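Local coordinates for protein Na-translocating NADH-quinone reductase subunit C NqrC (Shewanella oneidensis, PDB 4XHF) that forms the soluble, FMN-binding part of subunit C of a sodium-translocating membrane complex and holds flavin mononucleotide in its pocket, at residues Glu90-Ser101 with Lys111-Val119; Lys128-Phe136 with Tyr148-Lys159. All coordinates share one frame; numbering follows the deposited sequence.

Contact 1: residues Glu90-Ser101 with Lys111-Val119; sequences ERMAAINPETSS and KTRANDARV
Glu-90 meets Arg-118 through both carboxylate oxygens, a worked example of one acidic group tying the start of a helix to the backbone of strand 116-119. From CB the chain runs beside its own backbone N to CG (chi1 -69°) and continues extended, which carries Glu-90 CD to 3.8 Å from Arg-118 N. OE2 packs on Ala-117 CA at 3.6 Å and takes the N-H of Arg-118, Arg-118 N to Glu-90 OE2 being 3.0 Å; the bond is almost straight, yet it enters from above the carboxylate plane. OE1 turns to water 1, which also bonds Arg-118 O and NE, while the salt bridge from Glu-90 OE1 to Arg-118 NH2 is long, at 3.8 Å. Water 2 joins OE2 to Asp-116 O.

Further on, Ala-93 and Ala-94 rest their methyls on that of Ala-114, and Thr-112 OG1 donates a hydrogen bond to Ala-94 O at 2.8 Å. The chain then reverses through the type I turn Asn-96 to Thr-99. Asn-115 N bonds Thr-99 O at 2.9 Å, and Ser-101 pairs antiparallel with Arg-113, the Arg-113 N to Ser-101 O hydrogen bond measuring 2.7 Å. The short helix and strand 100-101 thus dock on strand 113-123, which pairs in turn with strand 67-73, while Pro-135 and Tyr-137 of strand 129-139 touch Glu-90 and Ala-94.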
loop_
_atom_site.group_PDB
_atom_site.type_symbol
_atom_site.label_atom_id
_atom_site.label_comp_id
_atom_site.label_asym_id
_atom_site.label_seq_id
_atom_site.Cartn_x
_atom_site.Cartn_y
_atom_site.Cartn_z
ATOM N N GLU A 90 -12.226 -0.669 -5.264
ATOM C CA GLU A 90 -11.503 -1.889 -4.922
ATOM C C GLU A 90 -12.211 -2.684 -3.830
ATOM O O GLU A 90 -12.055 -3.903 -3.744
ATOM C CB GLU A 90 -10.077 -1.554 -4.480
ATOM C CG GLU A 90 -9.190 -1.027 -5.602
ATOM C CD GLU A 90 -7.719 -1.004 -5.231
ATOM O OE1 GLU A 90 -7.304 -0.087 -4.490
ATOM O OE2 GLU A 90 -6.978 -1.903 -5.682
ATOM N N ARG A 91 -12.984 -1.994 -2.997
ATOM C CA ARG A 91 -13.765 -2.662 -1.961
ATOM C C ARG A 91 -14.816 -3.544 -2.621
ATOM O O ARG A 91 -15.032 -4.686 -2.218
ATOM C CB ARG A 91 -14.444 -1.650 -1.032
ATOM C CG ARG A 91 -13.530 -0.578 -0.455
ATOM C CD ARG A 91 -12.594 -1.124 0.611
ATOM N NE ARG A 91 -11.717 -0.077 1.135
ATOM C CZ ARG A 91 -11.946 0.633 2.238
ATOM N NH1 ARG A 91 -13.029 0.423 2.978
ATOM N NH2 ARG A 91 -11.077 1.563 2.608
ATOM N N MET A 92 -15.457 -2.995 -3.648
ATOM C CA MET A 92 -16.520 -3.683 -4.368
ATOM C C MET A 92 -15.965 -4.820 -5.216
ATOM O O MET A 92 -16.552 -5.897 -5.289
ATOM C CB MET A 92 -17.278 -2.688 -5.251
ATOM C CG MET A 92 -18.519 -3.248 -5.929
ATOM S SD MET A 92 -19.201 -2.122 -7.165
ATOM C CE MET A 92 -19.552 -0.672 -6.169
ATOM N N ALA A 93 -14.829 -4.569 -5.858
ATOM C CA ALA A 93 -14.202 -5.556 -6.727
ATOM C C ALA A 93 -13.777 -6.798 -5.955
ATOM O O ALA A 93 -13.744 -7.899 -6.502
ATOM C CB ALA A 93 -13.005 -4.946 -7.430
ATOM N N ALA A 94 -13.453 -6.613 -4.681
ATOM C CA ALA A 94 -12.956 -7.700 -3.847
ATOM C C ALA A 94 -14.050 -8.678 -3.427
ATOM O O ALA A 94 -13.761 -9.835 -3.122
ATOM C CB ALA A 94 -12.275 -7.132 -2.620
ATOM N N ILE A 95 -15.299 -8.221 -3.412
ATOM C CA ILE A 95 -16.407 -9.046 -2.930
ATOM C C ILE A 95 -17.305 -9.567 -4.049
ATOM O O ILE A 95 -18.131 -10.449 -3.816
ATOM C CB ILE A 95 -17.288 -8.275 -1.918
ATOM C CG1 ILE A 95 -17.659 -6.893 -2.464
ATOM C CG2 ILE A 95 -16.566 -8.158 -0.586
ATOM C CD1 ILE A 95 -18.686 -6.160 -1.631
ATOM N N ASN A 96 -17.157 -9.030 -5.256
ATOM C CA ASN A 96 -17.934 -9.530 -6.385
ATOM C C ASN A 96 -17.417 -10.900 -6.823
ATOM O O ASN A 96 -16.241 -11.026 -7.170
ATOM C CB ASN A 96 -17.889 -8.555 -7.558
ATOM C CG ASN A 96 -18.308 -9.206 -8.860
ATOM O OD1 ASN A 96 -17.491 -9.407 -9.756
ATOM N ND2 ASN A 96 -19.580 -9.567 -8.958
ATOM N N PRO A 97 -18.286 -11.931 -6.799
ATOM C CA PRO A 97 -17.844 -13.294 -7.129
ATOM C C PRO A 97 -17.220 -13.442 -8.514
ATOM O O PRO A 97 -16.444 -14.373 -8.732
ATOM C CB PRO A 97 -19.139 -14.111 -7.055
ATOM C CG PRO A 97 -20.024 -13.351 -6.165
ATOM C CD PRO A 97 -19.710 -11.908 -6.410
ATOM N N GLU A 98 -17.562 -12.545 -9.432
ATOM C CA GLU A 98 -17.099 -12.649 -10.812
ATOM C C GLU A 98 -15.813 -11.864 -11.065
ATOM O O GLU A 98 -15.296 -11.855 -12.183
ATOM C CB GLU A 98 -18.194 -12.166 -11.765
ATOM C CG GLU A 98 -19.525 -12.882 -11.583
ATOM C CD GLU A 98 -19.399 -14.392 -11.698
ATOM O OE1 GLU A 98 -18.553 -14.863 -12.489
ATOM O OE2 GLU A 98 -20.141 -15.107 -10.992
ATOM N N THR A 99 -15.303 -11.203 -10.029
ATOM C CA THR A 99 -14.055 -10.454 -10.133
ATOM C C THR A 99 -13.222 -10.618 -8.867
ATOM O O THR A 99 -12.431 -9.741 -8.516
ATOM C CB THR A 99 -14.309 -8.954 -10.369
ATOM O OG1 THR A 99 -15.088 -8.420 -9.292
ATOM C CG2 THR A 99 -15.040 -8.728 -11.683
ATOM N N SER A 100 -13.405 -11.745 -8.187
ATOM C CA SER A 100 -12.687 -12.018 -6.948
ATOM C C SER A 100 -12.499 -13.515 -6.741
ATOM O O SER A 100 -13.106 -14.331 -7.436
ATOM C CB SER A 100 -13.432 -11.427 -5.751
ATOM O OG SER A 100 -14.580 -12.197 -5.439
ATOM N N SER A 101 -11.657 -13.862 -5.773
ATOM C CA SER A 101 -11.402 -15.253 -5.422
ATOM C C SER A 101 -10.985 -15.354 -3.959
ATOM O O SER A 101 -10.709 -14.343 -3.313
ATOM C CB SER A 101 -10.319 -15.853 -6.323
ATOM O OG SER A 101 -9.041 -15.330 -6.007
ATOM N N LYS A 111 -10.317 -12.887 3.585
ATOM C CA LYS A 111 -11.385 -13.802 3.167
ATOM C C LYS A 111 -11.566 -13.886 1.651
ATOM O O LYS A 111 -11.696 -14.978 1.101
ATOM C CB LYS A 111 -12.713 -13.399 3.816
ATOM C CG LYS A 111 -12.728 -13.528 5.333
ATOM C CD LYS A 111 -12.836 -14.979 5.787
ATOM C CE LYS A 111 -14.195 -15.585 5.445
ATOM N NZ LYS A 111 -14.382 -16.932 6.045
ATOM N N THR A 112 -11.582 -12.740 0.979
ATOM C CA THR A 112 -11.725 -12.708 -0.469
ATOM C C THR A 112 -10.776 -11.667 -1.050
ATOM O O THR A 112 -10.472 -10.666 -0.401
ATOM C CB THR A 112 -13.183 -12.403 -0.885
ATOM O OG1 THR A 112 -13.298 -12.423 -2.314
ATOM C CG2 THR A 112 -13.632 -11.049 -0.358
ATOM N N ARG A 113 -10.295 -11.919 -2.264
ATOM C CA ARG A 113 -9.350 -11.025 -2.923
ATOM C C ARG A 113 -9.807 -10.686 -4.338
ATOM O O ARG A 113 -10.185 -11.571 -5.102
ATOM C CB ARG A 113 -7.960 -11.661 -2.968
ATOM C CG ARG A 113 -6.842 -10.692 -3.322
ATOM C CD ARG A 113 -5.715 -11.389 -4.064
ATOM N NE ARG A 113 -6.136 -11.833 -5.390
ATOM C CZ ARG A 113 -5.386 -12.554 -6.218
ATOM N NH1 ARG A 113 -4.162 -12.927 -5.866
ATOM N NH2 ARG A 113 -5.865 -12.906 -7.403
ATOM N N ALA A 114 -9.765 -9.404 -4.682
ATOM C CA ALA A 114 -10.078 -8.968 -6.035
ATOM C C ALA A 114 -9.078 -9.560 -7.019
ATOM O O ALA A 114 -7.946 -9.867 -6.652
ATOM C CB ALA A 114 -10.072 -7.452 -6.123
ATOM N N ASN A 115 -9.498 -9.722 -8.268
ATOM C CA ASN A 115 -8.607 -10.230 -9.303
ATOM C C ASN A 115 -7.635 -9.152 -9.761
ATOM O O ASN A 115 -6.482 -9.443 -10.081
ATOM C CB ASN A 115 -9.409 -10.754 -10.495
ATOM C CG ASN A 115 -10.217 -11.991 -10.156
ATOM O OD1 ASN A 115 -9.886 -12.729 -9.227
ATOM N ND2 ASN A 115 -11.280 -12.228 -10.914
ATOM N N ASP A 116 -8.112 -7.909 -9.781
ATOM C CA ASP A 116 -7.309 -6.769 -10.212
ATOM C C ASP A 116 -7.050 -5.801 -9.065
ATOM O O ASP A 116 -7.899 -5.613 -8.194
ATOM C CB ASP A 116 -8.000 -6.017 -11.355
ATOM C CG ASP A 116 -8.233 -6.886 -12.576
ATOM O OD1 ASP A 116 -7.556 -7.927 -12.710
ATOM O OD2 ASP A 116 -9.092 -6.522 -13.405
ATOM N N ALA A 117 -5.872 -5.186 -9.082
ATOM C CA ALA A 117 -5.513 -4.160 -8.111
ATOM C C ALA A 117 -5.111 -2.878 -8.829
ATOM O O ALA A 117 -4.532 -2.921 -9.915
ATOM C CB ALA A 117 -4.387 -4.646 -7.220
ATOM N N ARG A 118 -5.434 -1.739 -8.225
ATOM C CA ARG A 118 -5.016 -0.450 -8.755
ATOM C C ARG A 118 -3.674 -0.066 -8.158
ATOM O O ARG A 118 -3.532 -0.010 -6.940
ATOM C CB ARG A 118 -6.054 0.630 -8.458
ATOM C CG ARG A 118 -5.619 2.032 -8.859
ATOM C CD ARG A 118 -6.704 3.041 -8.550
ATOM N NE ARG A 118 -7.092 2.999 -7.144
ATOM C CZ ARG A 118 -8.202 3.541 -6.654
ATOM N NH1 ARG A 118 -9.049 4.172 -7.456
ATOM N NH2 ARG A 118 -8.468 3.448 -5.358
ATOM N N VAL A 119 -2.700 0.196 -9.022
ATOM C CA VAL A 119 -1.363 0.577 -8.588
ATOM C C VAL A 119 -0.964 1.882 -9.261
ATOM O O VAL A 119 -1.604 2.314 -10.218
ATOM C CB VAL A 119 -0.325 -0.521 -8.908
ATOM C CG1 VAL A 119 -0.677 -1.807 -8.188
ATOM C CG2 VAL A 119 -0.235 -0.766 -10.406
HETATM O O HOH W 1 -5.353 1.575 -5.242
HETATM O O HOH W 2 -9.035 -4.004 -6.281
HETATM O O HOH W 3 -11.162 -7.334 -9.641
#

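Contact 2: residues Lys128-Phe136 with Tyr148-Lys159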
loop_
_atom_site.group_PDB
_atom_site.type_symbol
_atom_site.label_atom_id
_atom_site.label_comp_id
_atom_site.label_asym_id
_atom_site.label_seq_id
_atom_site.Cartn_x
_atom_site.Cartn_y
_atom_site.Cartn_z
ATOM N N LYS A 128 12.250 9.738 -14.587
ATOM C CA LYS A 128 12.693 8.409 -14.180
ATOM C C LYS A 128 11.766 7.857 -13.100
ATOM O O LYS A 128 11.283 8.609 -12.252
ATOM C CB LYS A 128 14.140 8.468 -13.678
ATOM C CG LYS A 128 14.642 7.212 -12.974
ATOM C CD LYS A 128 14.699 6.015 -13.906
ATOM C CE LYS A 128 15.237 4.782 -13.192
ATOM N NZ LYS A 128 14.366 4.339 -12.068
ATOM N N LEU A 129 11.520 6.551 -13.137
ATOM C CA LEU A 129 10.677 5.897 -12.140
ATOM C C LEU A 129 11.212 6.141 -10.731
ATOM O O LEU A 129 12.356 5.806 -10.422
ATOM C CB LEU A 129 10.586 4.393 -12.412
ATOM C CG LEU A 129 9.671 3.597 -11.475
ATOM C CD1 LEU A 129 8.208 3.969 -11.686
ATOM C CD2 LEU A 129 9.873 2.104 -11.660
ATOM N N SER A 130 10.368 6.719 -9.882
ATOM C CA SER A 130 10.749 7.077 -8.520
ATOM C C SER A 130 10.298 6.001 -7.540
ATOM O O SER A 130 11.046 5.604 -6.649
ATOM C CB SER A 130 10.146 8.434 -8.146
ATOM O OG SER A 130 10.669 8.918 -6.921
ATOM N N SER A 131 9.070 5.528 -7.715
ATOM C CA SER A 131 8.534 4.475 -6.868
ATOM C C SER A 131 7.264 3.906 -7.479
ATOM O O SER A 131 6.713 4.465 -8.427
ATOM C CB SER A 131 8.247 5.001 -5.456
ATOM O OG SER A 131 7.191 5.945 -5.460
ATOM N N VAL A 132 6.820 2.779 -6.937
ATOM C CA VAL A 132 5.525 2.216 -7.282
ATOM C C VAL A 132 4.707 2.115 -6.002
ATOM O O VAL A 132 5.120 1.467 -5.040
ATOM C CB VAL A 132 5.648 0.832 -7.952
ATOM C CG1 VAL A 132 4.278 0.320 -8.381
ATOM C CG2 VAL A 132 6.582 0.901 -9.154
ATOM N N VAL A 133 3.562 2.788 -5.987
ATOM C CA VAL A 133 2.683 2.783 -4.828
ATOM C C VAL A 133 1.585 1.748 -5.030
ATOM O O VAL A 133 0.872 1.778 -6.037
ATOM C CB VAL A 133 2.057 4.169 -4.585
ATOM C CG1 VAL A 133 1.309 4.192 -3.261
ATOM C CG2 VAL A 133 3.134 5.251 -4.610
ATOM N N VAL A 134 1.459 0.834 -4.072
ATOM C CA VAL A 134 0.456 -0.224 -4.141
ATOM C C VAL A 134 -0.428 -0.218 -2.897
ATOM O O VAL A 134 0.033 0.108 -1.805
ATOM C CB VAL A 134 1.107 -1.617 -4.289
ATOM C CG1 VAL A 134 1.964 -1.669 -5.534
ATOM C CG2 VAL A 134 1.936 -1.970 -3.057
ATOM N N PRO A 135 -1.709 -0.579 -3.061
ATOM C CA PRO A 135 -2.612 -0.689 -1.915
ATOM C C PRO A 135 -2.382 -1.974 -1.132
ATOM O O PRO A 135 -2.104 -3.017 -1.723
ATOM C CB PRO A 135 -3.996 -0.689 -2.563
ATOM C CG PRO A 135 -3.768 -1.306 -3.898
ATOM C CD PRO A 135 -2.410 -0.832 -4.331
ATOM N N PHE A 136 -2.495 -1.893 0.187
ATOM C CA PHE A 136 -2.448 -3.079 1.022
ATOM C C PHE A 136 -3.469 -2.919 2.130
ATOM O O PHE A 136 -3.788 -1.802 2.538
ATOM C CB PHE A 136 -1.048 -3.295 1.603
ATOM C CG PHE A 136 -0.739 -2.421 2.775
ATOM C CD1 PHE A 136 -0.564 -1.060 2.610
ATOM C CD2 PHE A 136 -0.622 -2.959 4.041
ATOM C CE1 PHE A 136 -0.276 -0.251 3.685
ATOM C CE2 PHE A 136 -0.336 -2.156 5.122
ATOM C CZ PHE A 136 -0.162 -0.799 4.943
ATOM N N TYR A 148 -1.410 2.392 1.891
ATOM C CA TYR A 148 -0.587 2.292 0.691
ATOM C C TYR A 148 0.885 2.185 1.074
ATOM O O TYR A 148 1.319 2.784 2.060
ATOM C CB TYR A 148 -0.804 3.503 -0.226
ATOM C CG TYR A 148 -2.203 3.614 -0.790
ATOM C CD1 TYR A 148 -2.544 3.002 -1.990
ATOM C CD2 TYR A 148 -3.186 4.334 -0.124
ATOM C CE1 TYR A 148 -3.823 3.102 -2.506
ATOM C CE2 TYR A 148 -4.467 4.441 -0.633
ATOM C CZ TYR A 148 -4.780 3.823 -1.824
ATOM O OH TYR A 148 -6.053 3.923 -2.335
ATOM N N VAL A 149 1.636 1.407 0.298
ATOM C CA VAL A 149 3.086 1.314 0.442
ATOM C C VAL A 149 3.777 1.696 -0.860
ATOM O O VAL A 149 3.503 1.118 -1.912
ATOM C CB VAL A 149 3.537 -0.103 0.839
ATOM C CG1 VAL A 149 5.052 -0.164 1.000
ATOM C CG2 VAL A 149 2.857 -0.534 2.116
ATOM N N ALA A 150 4.673 2.675 -0.774
ATOM C CA ALA A 150 5.502 3.071 -1.904
ATOM C C ALA A 150 6.836 2.348 -1.814
ATOM O O ALA A 150 7.511 2.417 -0.788
ATOM C CB ALA A 150 5.709 4.574 -1.916
ATOM N N VAL A 151 7.205 1.648 -2.882
ATOM C CA VAL A 151 8.463 0.913 -2.920
ATOM C C VAL A 151 9.356 1.476 -4.020
ATOM O O VAL A 151 8.869 1.895 -5.068
ATOM C CB VAL A 151 8.230 -0.602 -3.148
ATOM C CG1 VAL A 151 7.470 -1.201 -1.978
ATOM C CG2 VAL A 151 7.478 -0.855 -4.447
ATOM N N GLU A 152 10.660 1.497 -3.767
ATOM C CA GLU A 152 11.624 1.972 -4.751
ATOM C C GLU A 152 11.721 0.974 -5.907
ATOM O O GLU A 152 11.254 -0.159 -5.784
ATOM C CB GLU A 152 12.994 2.184 -4.100
ATOM C CG GLU A 152 12.994 3.208 -2.968
ATOM C CD GLU A 152 14.393 3.557 -2.487
ATOM O OE1 GLU A 152 15.361 2.921 -2.951
ATOM O OE2 GLU A 152 14.523 4.472 -1.648
ATOM N N PRO A 153 12.321 1.390 -7.037
ATOM C CA PRO A 153 12.416 0.543 -8.233
ATOM C C PRO A 153 13.157 -0.782 -8.034
ATOM O O PRO A 153 13.126 -1.612 -8.942
ATOM C CB PRO A 153 13.172 1.433 -9.226
ATOM C CG PRO A 153 12.862 2.812 -8.799
ATOM C CD PRO A 153 12.834 2.746 -7.304
ATOM N N ASP A 154 13.815 -0.978 -6.893
ATOM C CA ASP A 154 14.374 -2.290 -6.574
ATOM C C ASP A 154 13.263 -3.201 -6.047
ATOM O O ASP A 154 13.455 -4.406 -5.886
ATOM C CB ASP A 154 15.524 -2.184 -5.556
ATOM C CG ASP A 154 15.094 -1.601 -4.214
ATOM O OD1 ASP A 154 13.881 -1.437 -3.967
ATOM O OD2 ASP A 154 15.990 -1.312 -3.389
ATOM N N PHE A 155 12.105 -2.598 -5.783
ATOM C CA PHE A 155 10.919 -3.316 -5.324
ATOM C C PHE A 155 11.202 -4.039 -4.012
ATOM O O PHE A 155 10.745 -5.161 -3.785
ATOM C CB PHE A 155 10.445 -4.291 -6.403
ATOM C CG PHE A 155 10.153 -3.629 -7.719
ATOM C CD1 PHE A 155 9.356 -2.498 -7.776
ATOM C CD2 PHE A 155 10.695 -4.121 -8.893
ATOM C CE1 PHE A 155 9.091 -1.880 -8.982
ATOM C CE2 PHE A 155 10.434 -3.506 -10.102
ATOM C CZ PHE A 155 9.632 -2.383 -10.146
ATOM N N ASN A 156 11.955 -3.366 -3.149
ATOM C CA ASN A 156 12.329 -3.902 -1.848
ATOM C C ASN A 156 12.368 -2.788 -0.807
ATOM O O ASN A 156 11.752 -2.891 0.253
ATOM C CB ASN A 156 13.687 -4.602 -1.934
ATOM C CG ASN A 156 14.031 -5.372 -0.676
ATOM O OD1 ASN A 156 13.167 -5.649 0.154
ATOM N ND2 ASN A 156 15.301 -5.731 -0.536
ATOM N N THR A 157 13.085 -1.714 -1.126
ATOM C CA THR A 157 13.214 -0.578 -0.221
ATOM C C THR A 157 11.919 0.230 -0.181
ATOM O O THR A 157 11.396 0.642 -1.217
ATOM C CB THR A 157 14.383 0.341 -0.640
ATOM O OG1 THR A 157 15.591 -0.424 -0.717
ATOM C CG2 THR A 157 14.574 1.476 0.359
ATOM N N ILE A 158 11.406 0.448 1.025
ATOM C CA ILE A 158 10.173 1.198 1.215
ATOM C C ILE A 158 10.422 2.704 1.112
ATOM O O ILE A 158 11.297 3.245 1.788
ATOM C CB ILE A 158 9.538 0.869 2.577
ATOM C CG1 ILE A 158 9.226 -0.628 2.659
ATOM C CG2 ILE A 158 8.269 1.688 2.793
ATOM C CD1 ILE A 158 8.832 -1.102 4.037
ATOM N N LYS A 159 9.639 3.369 0.265
ATOM C CA LYS A 159 9.740 4.815 0.070
ATOM C C LYS A 159 8.757 5.559 0.973
ATOM O O LYS A 159 8.884 6.763 1.188
ATOM C CB LYS A 159 9.478 5.174 -1.396
ATOM C CG LYS A 159 9.883 6.590 -1.795
ATOM C CD LYS A 159 11.391 6.720 -1.955
ATOM C CE LYS A 159 11.787 8.103 -2.445
ATOM N NZ LYS A 159 11.207 8.401 -3.781
HETATM O O HOH W 4 8.642 8.295 -5.332
#
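With CG between its backbone N and carbonyl carbon (chi1 79°), Phe-136 swings its ring across to strand 148-151. There a chi1 of -179° leaves Val-149 CG2 anti to the carbonyl carbon, over one face of that ring and 3.5 Å from Phe-136 CD1; the amide N of Tyr-148 lies near the ring plane, at the edge. Along the strands, which run antiparallel, reciprocal N-H to O bonds link Val-132 with Val-151 and Val-134 with Val-149 as hydrogen-bonded pairs.

Among the residues paired between these bonds, Val-133 CG2 meets Ala-150 CB at 3.8 Å, Val-133 CG1 meets Tyr-148 CB, the two side chains crossing at about a right angle, and Pro-135 CB touches Tyr-148 CE1 at 3.8 Å. Beyond Val-151 a type I turn lets Phe-155 present its ring edge to Val-132 CG2, 3.7 Å from Phe-155 CE1, while Pro-153 O sits above one ring face. Pro-153 itself slides past Leu-129, its CB 4.2 Å from Leu-129 CD2.

At the other end lies a classic beta bulge, formed by Ser-130 and Ser-131 against Val-122. Water 4 joins both serine hydroxyls to Lys-159 NZ, 3.0 Å from the water. The chemistry is thus divided: aliphatic and aromatic packing fills the buried hairpin, whereas a water-mediated cluster serves the lysine's ammonium where the sheet approaches solvent.

In the fold
Contacts 1 and 2 illustrate how one antiparallel sheet changes character from margin to middle. Contact 2 is the core example: it joins strands 129-139 and 144-151, with helix 29-48 packed against Val-133 and Ala-150, and helix 221-234 against Phe-136 and Val-149. Contact 1, only partly buried, adds a short helix and a two-residue strand to strand 113-123. Both share antiparallel backbone pairing, but side-chain polar bonds weigh more in contact 1 and apolar packing more in contact 2. Their centres are about 22 Å apart, yet neighbouring strands 113-123 and 129-139 connect them directly: Val-119 CG1 packs on Val-134 CG1 at 3.7 Å.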